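Local atomic coordinates of vaginolysin (Gardnerella vaginalis, PDB entry 5IMY), a protein that probably binds cholesterol in host membranes and lyses cells as a secreted toxin of the cholesterol-dependent cytolysin family. Residues A[431-434]-A[435-439]; A[32-36]-A[37-41]; A[144-147]-A[148-152]. One frame throughout, in Å; residues are numbered along the deposited sequence.

Interaction 1 of 3, residues A[431-434]-A[435-439]; sequences IQFK and GNVRN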
ATOM      1  N   ILE A 431      -1.242  23.022 -16.605  1.00 63.33           N
ATOM      2  CA  ILE A 431      -1.810  22.268 -15.494  1.00 64.29           C
ATOM      3  C   ILE A 431      -0.721  21.391 -14.897  1.00 59.37           C
ATOM      4  O   ILE A 431       0.076  20.796 -15.630  1.00 55.95           O
ATOM      5  CB  ILE A 431      -3.012  21.412 -15.947  1.00 65.02           C
ATOM      6  CG1 ILE A 431      -4.094  22.295 -16.576  1.00 70.01           C
ATOM      7  CG2 ILE A 431      -3.594  20.637 -14.769  1.00 66.18           C
ATOM      8  CD1 ILE A 431      -5.043  21.542 -17.485  1.00 65.37           C
ATOM      9  N   GLN A 432      -0.690  21.311 -13.570  1.00 66.14           N
ATOM     10  CA  GLN A 432       0.256  20.462 -12.858  1.00 67.67           C
ATOM     11  C   GLN A 432      -0.408  19.148 -12.469  1.00 58.72           C
ATOM     12  O   GLN A 432      -1.573  19.124 -12.061  1.00 57.33           O
ATOM     13  CB  GLN A 432       0.788  21.155 -11.604  1.00 69.94           C
ATOM     14  CG  GLN A 432       2.195  21.692 -11.754  1.00 70.81           C
ATOM     15  CD  GLN A 432       2.836  22.037 -10.426  1.00 80.39           C
ATOM     16  OE1 GLN A 432       2.563  21.402  -9.407  1.00 73.01           O
ATOM     17  NE2 GLN A 432       3.697  23.049 -10.431  1.00 86.28           N
ATOM     18  N   PHE A 433       0.345  18.057 -12.591  1.00 66.62           N
ATOM     19  CA  PHE A 433      -0.146  16.726 -12.264  1.00 66.54           C
ATOM     20  C   PHE A 433       0.852  16.020 -11.364  1.00 65.58           C
ATOM     21  O   PHE A 433       2.051  15.997 -11.660  1.00 62.50           O
ATOM     22  CB  PHE A 433      -0.377  15.892 -13.528  1.00 58.38           C
ATOM     23  CG  PHE A 433      -1.565  16.323 -14.328  1.00 58.61           C
ATOM     24  CD1 PHE A 433      -2.847  16.078 -13.868  1.00 57.96           C
ATOM     25  CD2 PHE A 433      -1.406  16.969 -15.541  1.00 61.99           C
ATOM     26  CE1 PHE A 433      -3.947  16.472 -14.600  1.00 63.74           C
ATOM     27  CE2 PHE A 433      -2.504  17.364 -16.280  1.00 62.28           C
ATOM     28  CZ  PHE A 433      -3.777  17.116 -15.809  1.00 56.28           C
ATOM     29  N   LYS A 434       0.356  15.447 -10.271  1.00 70.47           N
ATOM     30  CA  LYS A 434       1.165  14.524  -9.489  1.00 66.50           C
ATOM     31  C   LYS A 434       1.668  13.404 -10.391  1.00 61.56           C
ATOM     32  O   LYS A 434       0.955  12.936 -11.283  1.00 66.28           O
ATOM     33  CB  LYS A 434       0.347  13.948  -8.334  1.00 67.00           C
ATOM     34  CG  LYS A 434      -0.078  14.977  -7.299  1.00 76.05           C
ATOM     35  CD  LYS A 434      -1.411  14.609  -6.667  1.00 87.73           C
ATOM     36  CE  LYS A 434      -1.886  15.688  -5.707  1.00 94.79           C
ATOM     37  NZ  LYS A 434      -3.370  15.817  -5.701  1.00 86.38           N
ATOM     38  N   GLY A 435       2.908  12.977 -10.160  1.00 65.72           N
ATOM     39  CA  GLY A 435       3.502  11.947 -10.993  1.00 64.21           C
ATOM     40  C   GLY A 435       2.820  10.596 -10.900  1.00 62.23           C
ATOM     41  O   GLY A 435       3.125   9.712 -11.711  1.00 61.83           O
ATOM     42  N   ASN A 436       1.905  10.414  -9.947  1.00 61.21           N
ATOM     43  CA  ASN A 436       1.251   9.128  -9.738  1.00 62.60           C
ATOM     44  C   ASN A 436      -0.114   9.023 -10.408  1.00 56.05           C
ATOM     45  O   ASN A 436      -0.711   7.941 -10.381  1.00 49.47           O
ATOM     46  CB  ASN A 436       1.100   8.849  -8.236  1.00 57.46           C
ATOM     47  CG  ASN A 436       0.432   9.989  -7.489  1.00 65.94           C
ATOM     48  OD1 ASN A 436      -0.324  10.770  -8.069  1.00 61.40           O
ATOM     49  ND2 ASN A 436       0.712  10.090  -6.195  1.00 67.83           N
ATOM     50  N   VAL A 437      -0.625  10.102 -11.007  1.00 53.54           N
ATOM     51  CA  VAL A 437      -1.913  10.012 -11.680  1.00 50.96           C
ATOM     52  C   VAL A 437      -1.789   9.058 -12.863  1.00 43.51           C
ATOM     53  O   VAL A 437      -0.722   8.919 -13.474  1.00 41.88           O
ATOM     54  CB  VAL A 437      -2.421  11.391 -12.141  1.00 49.44           C
ATOM     55  CG1 VAL A 437      -2.383  12.399 -10.999  1.00 56.45           C
ATOM     56  CG2 VAL A 437      -1.623  11.899 -13.320  1.00 46.46           C
ATOM     57  N   ARG A 438      -2.896   8.398 -13.194  1.00 42.55           N
ATOM     58  CA  ARG A 438      -2.918   7.403 -14.254  1.00 43.04           C
ATOM     59  C   ARG A 438      -4.071   7.688 -15.207  1.00 39.56           C
ATOM     60  O   ARG A 438      -5.025   8.393 -14.871  1.00 39.03           O
ATOM     61  CB  ARG A 438      -3.058   5.981 -13.688  1.00 49.69           C
ATOM     62  CG  ARG A 438      -1.947   5.569 -12.727  1.00 50.24           C
ATOM     63  CD  ARG A 438      -2.162   4.144 -12.243  1.00 63.10           C
ATOM     64  NE  ARG A 438      -1.247   3.763 -11.166  1.00 70.48           N
ATOM     65  CZ  ARG A 438      -0.124   3.063 -11.325  1.00 84.48           C
ATOM     66  NH1 ARG A 438       0.254   2.646 -12.527  1.00 97.48           N
ATOM     67  NH2 ARG A 438       0.628   2.775 -10.270  1.00 87.57           N
ATOM     68  N   ASN A 439      -3.960   7.131 -16.411  1.00 36.07           N
ATOM     69  CA  ASN A 439      -5.040   7.155 -17.393  1.00 40.53           C
ATOM     70  C   ASN A 439      -5.536   8.580 -17.642  1.00 40.04           C
ATOM     71  O   ASN A 439      -6.725   8.885 -17.516  1.00 41.41           O
ATOM     72  CB  ASN A 439      -6.182   6.243 -16.943  1.00 40.94           C
ATOM     73  CG  ASN A 439      -5.699   4.857 -16.568  1.00 53.19           C
ATOM     74  OD1 ASN A 439      -5.056   4.176 -17.367  1.00 53.11           O
ATOM     75  ND2 ASN A 439      -5.988   4.439 -15.340  1.00 47.25           N
TER

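Interaction 2 of 3, residues A[32-36]-A[37-41]; sequences LQYDK and TNILA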
ATOM      1  N   LEU A  32      26.132 -40.900  18.849  1.00 49.26           N
ATOM      2  CA  LEU A  32      26.011 -39.494  19.208  1.00 45.35           C
ATOM      3  C   LEU A  32      24.596 -39.010  18.918  1.00 41.66           C
ATOM      4  O   LEU A  32      24.024 -39.305  17.866  1.00 42.12           O
ATOM      5  CB  LEU A  32      27.023 -38.652  18.431  1.00 48.46           C
ATOM      6  CG  LEU A  32      28.506 -38.887  18.725  1.00 45.54           C
ATOM      7  CD1 LEU A  32      29.352 -38.250  17.637  1.00 36.78           C
ATOM      8  CD2 LEU A  32      28.890 -38.339  20.091  1.00 43.16           C
ATOM      9  N   GLN A  33      24.028 -38.267  19.864  1.00 45.67           N
ATOM     10  CA  GLN A  33      22.657 -37.775  19.766  1.00 51.85           C
ATOM     11  C   GLN A  33      22.675 -36.253  19.765  1.00 54.52           C
ATOM     12  O   GLN A  33      22.896 -35.629  20.808  1.00 57.24           O
ATOM     13  CB  GLN A  33      21.808 -38.299  20.921  1.00 58.55           C
ATOM     14  CG  GLN A  33      21.108 -39.611  20.636  1.00 62.16           C
ATOM     15  CD  GLN A  33      20.433 -40.178  21.868  1.00 79.55           C
ATOM     16  OE1 GLN A  33      21.073 -40.391  22.897  1.00 84.17           O
ATOM     17  NE2 GLN A  33      19.131 -40.417  21.771  1.00 75.65           N
ATOM     18  N   TYR A  34      22.426 -35.656  18.601  1.00 55.31           N
ATOM     19  CA  TYR A  34      22.305 -34.212  18.491  1.00 48.49           C
ATOM     20  C   TYR A  34      21.238 -33.875  17.462  1.00 47.43           C
ATOM     21  O   TYR A  34      20.851 -34.704  16.636  1.00 47.80           O
ATOM     22  CB  TYR A  34      23.638 -33.556  18.104  1.00 48.06           C
ATOM     23  CG  TYR A  34      24.309 -34.187  16.909  1.00 47.03           C
ATOM     24  CD1 TYR A  34      24.119 -33.679  15.629  1.00 44.63           C
ATOM     25  CD2 TYR A  34      25.135 -35.293  17.059  1.00 42.96           C
ATOM     26  CE1 TYR A  34      24.733 -34.255  14.533  1.00 43.18           C
ATOM     27  CE2 TYR A  34      25.755 -35.876  15.972  1.00 43.25           C
ATOM     28  CZ  TYR A  34      25.551 -35.353  14.709  1.00 38.25           C
ATOM     29  OH  TYR A  34      26.166 -35.931  13.621  1.00 39.05           O
ATOM     30  N   ASP A  35      20.748 -32.641  17.545  1.00 48.10           N
ATOM     31  CA  ASP A  35      19.795 -32.103  16.579  1.00 61.14           C
ATOM     32  C   ASP A  35      20.608 -31.387  15.508  1.00 68.82           C
ATOM     33  O   ASP A  35      21.082 -30.268  15.722  1.00 63.45           O
ATOM     34  CB  ASP A  35      18.806 -31.173  17.274  1.00 57.82           C
ATOM     35  CG  ASP A  35      18.088 -30.245  16.309  1.00 60.90           C
ATOM     36  OD1 ASP A  35      17.624 -29.174  16.753  1.00 64.78           O
ATOM     37  OD2 ASP A  35      17.983 -30.580  15.110  1.00 62.19           O
ATOM     38  N   LYS A  36      20.781 -32.032  14.349  1.00 61.18           N
ATOM     39  CA  LYS A  36      21.747 -31.518  13.384  1.00 55.03           C
ATOM     40  C   LYS A  36      21.399 -30.123  12.880  1.00 58.25           C
ATOM     41  O   LYS A  36      22.221 -29.524  12.176  1.00 59.34           O
ATOM     42  CB  LYS A  36      21.899 -32.425  12.155  1.00 55.61           C
ATOM     43  CG  LYS A  36      21.193 -33.781  12.183  1.00 66.75           C
ATOM     44  CD  LYS A  36      21.381 -34.521  10.856  1.00 61.83           C
ATOM     45  CE  LYS A  36      20.970 -33.657   9.667  1.00 70.65           C
ATOM     46  NZ  LYS A  36      19.730 -32.862   9.916  1.00 76.02           N
ATOM     47  N   THR A  37      20.217 -29.589  13.193  1.00 59.71           N
ATOM     48  CA  THR A  37      19.897 -28.224  12.780  1.00 57.00           C
ATOM     49  C   THR A  37      20.358 -27.208  13.822  1.00 57.15           C
ATOM     50  O   THR A  37      21.222 -26.373  13.543  1.00 55.54           O
ATOM     51  CB  THR A  37      18.395 -28.066  12.519  1.00 63.45           C
ATOM     52  OG1 THR A  37      17.951 -29.077  11.608  1.00 67.73           O
ATOM     53  CG2 THR A  37      18.122 -26.691  11.916  1.00 55.74           C
ATOM     54  N   ASN A  38      19.786 -27.263  15.027  1.00 55.74           N
ATOM     55  CA  ASN A  38      20.127 -26.276  16.045  1.00 63.70           C
ATOM     56  C   ASN A  38      21.579 -26.371  16.492  1.00 54.50           C
ATOM     57  O   ASN A  38      22.064 -25.447  17.153  1.00 49.08           O
ATOM     58  CB  ASN A  38      19.205 -26.419  17.256  1.00 67.10           C
ATOM     59  CG  ASN A  38      17.860 -25.750  17.043  1.00 72.11           C
ATOM     60  OD1 ASN A  38      17.691 -24.567  17.338  1.00 71.65           O
ATOM     61  ND2 ASN A  38      16.897 -26.504  16.524  1.00 68.93           N
ATOM     62  N   ILE A  39      22.284 -27.453  16.149  1.00 54.53           N
ATOM     63  CA  ILE A  39      23.675 -27.577  16.567  1.00 47.97           C
ATOM     64  C   ILE A  39      24.549 -26.569  15.833  1.00 40.36           C
ATOM     65  O   ILE A  39      25.580 -26.134  16.359  1.00 41.14           O
ATOM     66  CB  ILE A  39      24.170 -29.022  16.352  1.00 46.83           C
ATOM     67  CG1 ILE A  39      25.486 -29.259  17.097  1.00 42.06           C
ATOM     68  CG2 ILE A  39      24.358 -29.325  14.867  1.00 46.63           C
ATOM     69  CD1 ILE A  39      25.348 -29.254  18.607  1.00 43.33           C
ATOM     70  N   LEU A  40      24.163 -26.182  14.616  1.00 42.07           N
ATOM     71  CA  LEU A  40      24.935 -25.253  13.800  1.00 40.48           C
ATOM     72  C   LEU A  40      24.123 -24.013  13.438  1.00 40.05           C
ATOM     73  O   LEU A  40      24.385 -23.368  12.420  1.00 45.94           O
ATOM     74  CB  LEU A  40      25.440 -25.947  12.534  1.00 38.77           C
ATOM     75  CG  LEU A  40      26.623 -26.905  12.705  1.00 37.98           C
ATOM     76  CD1 LEU A  40      26.850 -27.698  11.427  1.00 39.88           C
ATOM     77  CD2 LEU A  40      27.883 -26.147  13.092  1.00 40.12           C
ATOM     78  N   ALA A  41      23.142 -23.660  14.263  1.00 46.30           N
ATOM     79  CA  ALA A  41      22.312 -22.490  14.013  1.00 48.18           C
ATOM     80  C   ALA A  41      22.867 -21.273  14.741  1.00 46.57           C
ATOM     81  O   ALA A  41      23.325 -21.370  15.884  1.00 46.68           O
ATOM     82  CB  ALA A  41      20.870 -22.749  14.453  1.00 53.77           C
TER

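Interaction 3 of 3, residues A[144-147]-A[148-152]; sequences SAVN and GLVSK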
ATOM      1  N   SER A 144      49.683 -30.043  -1.091  1.00 44.44           N
ATOM      2  CA  SER A 144      50.661 -30.577  -2.034  1.00 41.97           C
ATOM      3  C   SER A 144      50.052 -31.685  -2.884  1.00 41.83           C
ATOM      4  O   SER A 144      50.310 -31.763  -4.092  1.00 43.26           O
ATOM      5  CB  SER A 144      51.891 -31.084  -1.280  1.00 41.26           C
ATOM      6  OG  SER A 144      52.475 -32.195  -1.938  1.00 55.91           O
ATOM      7  N   ALA A 145      49.236 -32.548  -2.275  1.00 41.33           N
ATOM      8  CA  ALA A 145      48.569 -33.596  -3.041  1.00 43.23           C
ATOM      9  C   ALA A 145      47.651 -33.002  -4.102  1.00 34.43           C
ATOM     10  O   ALA A 145      47.635 -33.466  -5.247  1.00 37.68           O
ATOM     11  CB  ALA A 145      47.785 -34.513  -2.101  1.00 39.33           C
ATOM     12  N   VAL A 146      46.878 -31.976  -3.742  1.00 39.84           N
ATOM     13  CA  VAL A 146      46.019 -31.312  -4.720  1.00 35.70           C
ATOM     14  C   VAL A 146      46.864 -30.699  -5.828  1.00 37.87           C
ATOM     15  O   VAL A 146      46.638 -30.950  -7.018  1.00 36.47           O
ATOM     16  CB  VAL A 146      45.137 -30.256  -4.028  1.00 40.85           C
ATOM     17  CG1 VAL A 146      44.507 -29.308  -5.050  1.00 36.99           C
ATOM     18  CG2 VAL A 146      44.053 -30.936  -3.211  1.00 39.16           C
ATOM     19  N   ASN A 147      47.853 -29.882  -5.452  1.00 34.81           N
ATOM     20  CA  ASN A 147      48.719 -29.253  -6.441  1.00 34.80           C
ATOM     21  C   ASN A 147      49.408 -30.274  -7.336  1.00 38.81           C
ATOM     22  O   ASN A 147      49.828 -29.924  -8.446  1.00 44.86           O
ATOM     23  CB  ASN A 147      49.762 -28.377  -5.743  1.00 37.53           C
ATOM     24  CG  ASN A 147      49.142 -27.192  -5.024  1.00 42.98           C
ATOM     25  OD1 ASN A 147      47.984 -26.846  -5.258  1.00 44.89           O
ATOM     26  ND2 ASN A 147      49.916 -26.558  -4.151  1.00 41.25           N
ATOM     27  N   GLY A 148      49.535 -31.525  -6.885  1.00 38.69           N
ATOM     28  CA  GLY A 148      50.132 -32.552  -7.719  1.00 30.80           C
ATOM     29  C   GLY A 148      49.169 -33.151  -8.719  1.00 35.46           C
ATOM     30  O   GLY A 148      49.587 -33.593  -9.795  1.00 40.48           O
ATOM     31  N   LEU A 149      47.877 -33.180  -8.390  1.00 35.44           N
ATOM     32  CA  LEU A 149      46.876 -33.694  -9.320  1.00 38.14           C
ATOM     33  C   LEU A 149      46.595 -32.700 -10.435  1.00 41.99           C
ATOM     34  O   LEU A 149      46.520 -33.076 -11.610  1.00 43.49           O
ATOM     35  CB  LEU A 149      45.586 -34.025  -8.570  1.00 35.66           C
ATOM     36  CG  LEU A 149      45.271 -35.512  -8.466  1.00 40.29           C
ATOM     37  CD1 LEU A 149      46.409 -36.237  -7.778  1.00 52.55           C
ATOM     38  CD2 LEU A 149      43.965 -35.711  -7.718  1.00 50.63           C
ATOM     39  N   VAL A 150      46.426 -31.424 -10.082  1.00 40.90           N
ATOM     40  CA  VAL A 150      46.177 -30.401 -11.092  1.00 40.36           C
ATOM     41  C   VAL A 150      47.369 -30.297 -12.034  1.00 41.72           C
ATOM     42  O   VAL A 150      47.207 -30.182 -13.255  1.00 41.49           O
ATOM     43  CB  VAL A 150      45.867 -29.053 -10.416  1.00 43.53           C
ATOM     44  CG1 VAL A 150      45.465 -28.014 -11.452  1.00 47.42           C
ATOM     45  CG2 VAL A 150      44.773 -29.216  -9.364  1.00 34.47           C
ATOM     46  N   SER A 151      48.583 -30.343 -11.482  1.00 46.12           N
ATOM     47  CA  SER A 151      49.781 -30.307 -12.313  1.00 42.68           C
ATOM     48  C   SER A 151      49.813 -31.479 -13.289  1.00 47.94           C
ATOM     49  O   SER A 151      50.251 -31.329 -14.436  1.00 50.18           O
ATOM     50  CB  SER A 151      51.027 -30.310 -11.427  1.00 47.67           C
ATOM     51  OG  SER A 151      52.162 -30.773 -12.137  1.00 63.31           O
ATOM     52  N   LYS A 152      49.349 -32.653 -12.854  1.00 42.67           N
ATOM     53  CA  LYS A 152      49.322 -33.809 -13.744  1.00 42.02           C
ATOM     54  C   LYS A 152      48.230 -33.667 -14.796  1.00 45.80           C
ATOM     55  O   LYS A 152      48.420 -34.063 -15.952  1.00 47.75           O
ATOM     56  CB  LYS A 152      49.120 -35.091 -12.936  1.00 45.72           C
ATOM     57  CG  LYS A 152      49.013 -36.348 -13.793  1.00 46.74           C
ATOM     58  CD  LYS A 152      48.801 -37.598 -12.954  1.00 48.41           C
ATOM     59  CE  LYS A 152      47.496 -37.532 -12.177  1.00 51.71           C
ATOM     60  NZ  LYS A 152      47.101 -38.859 -11.633  1.00 60.03           N
TER

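Interaction 1 of 3, residues A[431-434]-A[435-439]
A type I beta turn running from Lys434 to Val437 takes the chain off the end of strand 426-433 and points it toward strand 440-443. Its closing bond goes from Val437 N to Lys434 O, 3.3 Å long and nearly straight at the hydrogen (172°). The donor sits well above the carbonyl plane, 55° out of it. Gly435 and Asn436 fill the two middle positions of the turn with right-handed helical backbone angles.

Val437 then folds its side chain back over the turn. CG1 and CG2 both face the carbonyl oxygen from one side, each 3.4 Å from Lys434 O. The two methyls then diverge: CG2 reaches Phe433 CB at 4.2 Å, lying obliquely to the ring, while CG1 comes 4.1 Å from Lys434 CB. With Asn436 CG set between the backbone N and the carbonyl carbon (chi1 52°), its amide swings back until OD1 is 3.3 Å from Lys434 CB. The lysine chain itself leads away from the turn, and Lys434 packs on Asn49 of the second subunit.

The buried side of the turn has further cover from its own chain: the ring of Phe433 meets that of Trp398 edge-to-face, and Val437 also rests on Trp398 and on Leu466. Past the turn, Arg438 NH2 makes a salt bridge to Asp406 of the second subunit. A tight turn between strands of two different sheets, with its apolar residues facing inward, is typical of a connection in a beta sandwich, here the C-terminal one of the cytolysin.

Interaction 2 of 3, residues A[32-36]-A[37-41]
Asp35 has CG turned away from its own backbone N (chi1 161°), which brings the carboxylate forward over the amides of Thr37 and Asn38; Asn38, with CG anti to its carbonyl carbon (chi1 -81°), offers its amide to the same group. The result is an Asx turn, extended by a backbone bond into an Asx motif that starts one irregular turn of helical chain at 37-39. The two carboxylate oxygens divide the work. OD2 takes Thr37 N at 3.1 Å, the donor standing well above the carboxylate plane. OD1 takes Asn38 ND2 at 2.8 Å, almost in line with the C-O bond, and more weakly Asn38 N at 3.4 Å; carboxylate and amide planes are 56° apart. Two good bonds and a weak one thus hold the rotation of the aspartate.

Beneath them the main chain closes the motif, Ile39 N donating to Asp35 O at 3.1 Å. Tyr34 leans against Phe354 and Pro252, while Leu40 packs on Leu101 and Met102 of helix 99-102 and on Leu363. On the apolar side of the turn, Ile39 CG2 lies 3.4 Å from Lys36 O and 4.4 Å from Tyr34 CD1, oblique to the tyrosine ring.

Interaction 3 of 3, residues A[144-147]-A[148-152]
Leu149 lies one helical turn beyond Ala145 and three residues after Val146, and its side chain starts out past the carbonyls of both. Its CB is 3.6 Å from Val146 O and somewhat farther from Ala145 O. From CG the chain forks: CD1 lies 3.9 Å from Ala145 O, and the leucine continues outward to Val132 on strand 131-134. Val150 has CG1 anti to the backbone N (chi1 -174°), which leaves CG2 on the side of the preceding turn, 3.5 Å from Val146 O and 4.3 Å from Val146 CG1.

The backbone bonds are uneven. Val150 N meets Val146 O at 3.1 Å, nearly straight at the hydrogen (171°). Leu149 N gives its main bond to Ala145 O at 3.2 Å and a weak one to Val146 O. Gly148 N is shared between the carbonyls of Ser144 and Ala145, both weakly, as where a helix leans locally from i+4 toward i+3 bonding. On the outer side Ser151 CB sits 3.2 Å from Asn147 O, which also receives a weak bond from Ser151 N.

The division of faces is clear. Ser144, Asn147, Gly148 and Ser151 are exposed, whereas Ala145 and Leu149 touch strand 131-134, and Val146 and Val150 touch Val221 and Tyr219 of strand 208-223. Lys152 reaches back to Glu129 O with its NZ. All this is typical of an amphipathic alpha helix, 139-158, laid with its apolar side on an antiparallel sheet.

Overall arrangement
From the N terminus the chain leaves helix 22-30 and meets interaction 2 first, a surface turn that delivers it to strand 41-43 at the edge of the long mixed sheet. Interaction 3 follows within helix 139-158, which lies on the large antiparallel sheet. Interaction 1 comes last, where strand 426-433 gives way to strand 440-443 in the C-terminal beta sandwich. The three are strictly in series, none nested or crossed. Interactions 2 and 3 lie nearer each other, their centres about 35 Å apart; interaction 1 lies across the chain's centre from both, with centres about 57 Å and 67 Å away. Strand 363-389 touches interactions 1 and 2.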